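Local coordinates for thioesterase (Streptomyces coelicolor, PDB 3QMW), which acts as an alpha/beta-hydrolase-fold thioesterase (RedJ) of the prodiginine biosynthetic pathway, hydrolysing thioesters, at the interface of chains A and B. Residues are numbered along the deposited sequence; one frame, centred on the assembly and turned at random. Chains: chain A/B, Thioesterase.

Contact 1: the interface of chains A and B. Residues chain A 51-56; chain B 52, 249.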
# COMPACT_ATOMS: atom_id res chain seq x y z
N GLU A 51 8.36 -1.18 6.69
CA GLU A 51 7.43 -2.25 7.05
C GLU A 51 6.19 -2.19 6.20
O GLU A 51 5.73 -3.21 5.71
CB GLU A 51 7.02 -2.15 8.52
CG GLU A 51 8.09 -2.60 9.52
CD GLU A 51 9.20 -1.56 9.73
OE1 GLU A 51 9.12 -0.45 9.12
OE2 GLU A 51 10.14 -1.87 10.51
N ARG A 52 5.65 -0.99 6.01
CA ARG A 52 4.43 -0.82 5.22
C ARG A 52 4.62 -0.98 3.70
O ARG A 52 3.67 -1.31 3.00
CB ARG A 52 3.80 0.54 5.50
CG ARG A 52 3.32 0.72 6.92
CD ARG A 52 2.02 -0.03 7.17
NE ARG A 52 1.25 0.63 8.22
CZ ARG A 52 0.22 1.45 8.02
NH1 ARG A 52 -0.38 2.00 9.08
NH2 ARG A 52 -0.24 1.72 6.80
N LEU A 53 5.83 -0.75 3.20
CA LEU A 53 6.07 -0.72 1.75
C LEU A 53 6.68 -2.01 1.21
O LEU A 53 6.75 -2.17 -0.00
CB LEU A 53 6.97 0.46 1.37
CG LEU A 53 6.33 1.84 1.55
CD1 LEU A 53 7.35 2.94 1.27
CD2 LEU A 53 5.11 2.00 0.68
N GLY A 54 7.14 -2.89 2.09
CA GLY A 54 7.63 -4.20 1.68
C GLY A 54 9.14 -4.32 1.52
O GLY A 54 9.90 -3.57 2.15
N ASP A 55 9.57 -5.28 0.69
CA ASP A 55 10.98 -5.64 0.53
C ASP A 55 11.53 -5.38 -0.87
O ASP A 55 12.71 -5.57 -1.11
CB ASP A 55 11.17 -7.12 0.85
CG ASP A 55 10.99 -7.44 2.33
OD1 ASP A 55 10.69 -6.50 3.13
OD2 ASP A 55 11.17 -8.63 2.69
N GLU A 56 10.68 -4.95 -1.80
CA GLU A 56 11.17 -4.59 -3.12
C GLU A 56 11.74 -3.17 -3.13
O GLU A 56 12.36 -2.75 -4.11
CB GLU A 56 10.06 -4.76 -4.16
CG GLU A 56 9.53 -6.21 -4.25
CD GLU A 56 10.64 -7.23 -4.61
OE1 GLU A 56 11.17 -7.15 -5.75
OE2 GLU A 56 10.98 -8.09 -3.75
N ARG B 52 0.44 -4.47 6.89
CA ARG B 52 0.57 -3.67 5.66
C ARG B 52 -0.60 -2.75 5.38
O ARG B 52 -0.54 -1.96 4.43
CB ARG B 52 0.73 -4.57 4.44
CG ARG B 52 1.92 -5.47 4.49
CD ARG B 52 3.23 -4.71 4.56
NE ARG B 52 4.31 -5.55 4.06
CZ ARG B 52 4.62 -5.70 2.77
NH1 ARG B 52 5.61 -6.51 2.43
NH2 ARG B 52 3.94 -5.04 1.83
N ASP B 249 2.72 -7.12 -2.97
CA ASP B 249 2.91 -5.76 -2.45
C ASP B 249 1.97 -4.76 -3.12
O ASP B 249 1.36 -3.94 -2.44
CB ASP B 249 4.38 -5.29 -2.62
CG ASP B 249 5.30 -5.82 -1.52
OD1 ASP B 249 5.00 -5.61 -0.33
OD2 ASP B 249 6.35 -6.41 -1.86
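The C-terminal end of helix 49-53 of chain A, with the loop that follows it (A:Gly54 to A:Glu56), meets helix 49-53 and helix 246-258 of chain B, which contribute B:Arg52 and B:Asp249. The evidence that B:Arg52 carries this patch is the 79 Å² of its surface that chain A hides. Its chain leaves beside the backbone N and bends at chi2 (-61°), which turns one face of the guanidinium toward the backbone at A:Gly54. There B:Arg52 CZ lies 3.5 Å from A:Gly54 CA, and A:Gly54 N stands 3.7 Å above the guanidinium plane of B:Arg52, nearer the edge of the group than its middle. The rotation of the guanidinium is set within chain B: B:Arg52 NH2 donates to the B:Asp249 carboxylate oxygen OD1 at 2.5 Å, a salt bridge lying in the guanidinium plane and meeting OD1 nearly along its C-O axis. NH1 adds a weak bond to the same oxygen. B:Asp249 both positions the arginine and touches chain A itself, B:Asp249 OD1 lying 3.6 Å from A:Gly54 CA, and its charge probably offsets that of the guanidinium. The opposite charge of A:Asp55 may add a longer-range attraction, A:Asp55 OD1 being 5.1 Å from B:Arg52 NH1. Proximity alone is no proof of bonding: B:Arg52 NE is 3.2 Å from the A:Glu51 carbonyl O, but its N-H points elsewhere.

Contact 2: the interface of chains A and B. Residues chain A 43, 60-61, 63, 70; chain B 10-13, 15.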
# COMPACT_ATOMS: atom_id res chain seq x y z
N VAL A 43 14.21 12.37 10.10
CA VAL A 43 13.89 11.08 9.53
C VAL A 43 12.85 10.30 10.37
O VAL A 43 12.28 9.32 9.89
CB VAL A 43 15.13 10.22 9.38
CG1 VAL A 43 16.14 10.91 8.46
CG2 VAL A 43 15.70 9.93 10.76
N VAL A 60 15.05 4.98 2.28
CA VAL A 60 16.27 5.71 2.66
C VAL A 60 15.94 7.15 3.11
O VAL A 60 16.05 8.09 2.33
CB VAL A 60 17.26 5.77 1.47
CG1 VAL A 60 18.59 6.37 1.90
CG2 VAL A 60 17.45 4.38 0.88
N PRO A 61 15.52 7.31 4.36
CA PRO A 61 15.34 8.64 4.92
C PRO A 61 16.63 9.41 4.92
O PRO A 61 17.67 8.83 5.20
CB PRO A 61 14.94 8.37 6.37
CG PRO A 61 14.37 7.01 6.31
CD PRO A 61 15.21 6.27 5.34
N GLN A 63 18.78 12.42 6.56
CA GLN A 63 18.92 13.24 7.74
C GLN A 63 19.76 14.47 7.41
O GLN A 63 20.97 14.37 7.25
CB GLN A 63 19.60 12.43 8.84
CG GLN A 63 19.73 13.15 10.16
CD GLN A 63 18.45 13.15 10.91
OE1 GLN A 63 17.43 13.68 10.44
NE2 GLN A 63 18.47 12.56 12.10
N ARG A 70 23.20 14.74 14.07
CA ARG A 70 23.85 15.87 13.41
C ARG A 70 23.49 17.19 14.09
O ARG A 70 23.69 18.26 13.50
CB ARG A 70 23.45 15.89 11.92
CG ARG A 70 23.39 14.49 11.29
CD ARG A 70 23.31 14.53 9.78
NE ARG A 70 24.51 15.07 9.16
CZ ARG A 70 24.67 15.22 7.85
NH1 ARG A 70 23.70 14.88 7.00
NH2 ARG A 70 25.82 15.73 7.37
N ALA B 10 26.04 9.52 7.74
CA ALA B 10 25.29 10.50 8.52
C ALA B 10 24.04 10.99 7.76
O ALA B 10 23.01 11.27 8.36
CB ALA B 10 26.21 11.69 8.88
N TRP B 11 24.15 11.08 6.43
CA TRP B 11 23.02 11.50 5.60
C TRP B 11 21.91 10.46 5.53
O TRP B 11 20.75 10.81 5.44
CB TRP B 11 23.47 11.77 4.17
CG TRP B 11 24.34 12.93 4.04
CD1 TRP B 11 25.69 12.95 4.11
CD2 TRP B 11 23.91 14.27 3.83
NE1 TRP B 11 26.15 14.23 3.95
CE2 TRP B 11 25.07 15.07 3.78
CE3 TRP B 11 22.66 14.89 3.68
CZ2 TRP B 11 25.03 16.45 3.58
CZ3 TRP B 11 22.61 16.25 3.47
CH2 TRP B 11 23.79 17.02 3.41
N PHE B 12 22.28 9.17 5.55
CA PHE B 12 21.34 8.07 5.33
C PHE B 12 21.32 7.07 6.49
O PHE B 12 21.71 5.92 6.32
CB PHE B 12 21.68 7.39 4.01
CG PHE B 12 22.00 8.37 2.92
CD1 PHE B 12 21.04 9.24 2.47
CD2 PHE B 12 23.27 8.44 2.38
CE1 PHE B 12 21.33 10.17 1.47
CE2 PHE B 12 23.56 9.36 1.39
CZ PHE B 12 22.60 10.23 0.94
N PRO B 13 20.85 7.50 7.67
CA PRO B 13 20.75 6.53 8.76
C PRO B 13 19.68 5.49 8.48
O PRO B 13 18.62 5.83 7.97
CB PRO B 13 20.34 7.40 9.97
CG PRO B 13 19.66 8.57 9.38
CD PRO B 13 20.29 8.81 8.03
N PRO B 15 16.58 3.18 9.07
CA PRO B 15 15.37 3.44 9.85
C PRO B 15 15.25 2.51 11.04
O PRO B 15 15.62 1.34 10.94
CB PRO B 15 14.23 3.17 8.87
CG PRO B 15 14.87 3.10 7.52
CD PRO B 15 16.27 2.67 7.72
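A:Arg70 and B:Trp11 cross at about a right angle, their guanidinium and indole planes 78° apart, so the arginine meets the indole edge-on, NH1 over the face and NH2 beside it, nearest CE2 and NE1, and does not stack flat against it. A:Arg70 NH1 sits over the B:Trp11 indole face, 3.5 Å from the centroid of each ring, which defines a cation-pi contact. The chain of A:Arg70 runs extended at chi2 and bends at chi3 (66°) to deliver this edge. Its rotation is fixed from its own chain: A:Arg70 NH1 also donates to the A:Gln63 carbonyl O at 2.8 Å, nearly along the C=O axis and close to the guanidinium plane. B:Ala10 CB covers a guanidinium face near its rim, 3.8 Å from A:Arg70 NE. An alanine in place of A:Arg70 would remove the guanidinium and would probably weaken the hold on B:Trp11, while leaving the A:Gln63 carbonyl without this donor.

The backbone of A:Gln63 serves both chains, because A:Gln63 N donates to B:Trp11 O at 2.8 Å, fairly straight (164° at H) but from above the carbonyl plane. Its side chain leaves anti to the backbone N, and A:Gln63 CB packs 3.8 Å from B:Pro13 CD. Further along, A:Val60 CG1, also anti to its backbone N, reaches B:Phe12 CD1 at 3.8 Å. B:Phe12 is backed within chain B by B:Trp11 CB over its ring centre. A:Pro61 and B:Pro15 cross at about a right angle, A:Pro61 CD to B:Pro15 CG 3.9 Å. In the fold, the N-terminal arm of chain B lies along the end of strand 57-61 of chain A, the loop after it and 3-10 helix 68-70.

The centres of the C-alpha atoms of contact 1 and contact 2 lie about 19 Å apart, and the contacts share no residue. They adjoin in the sequence of chain A, however: the loop used in contact 1 leads into strand 57-61, whose end serves contact 2. Chain B contributes helices of its globular body to contact 1 but its N-terminal segment to contact 2, so the second contact extends the pairing beyond the meeting of the bodies. Two-fold symmetry repeats both contacts with the chains exchanged, giving a reciprocal exchange of N-terminal arms. Such an exchange is compatible with a stable dimer, although the structure alone does not establish the state in solution.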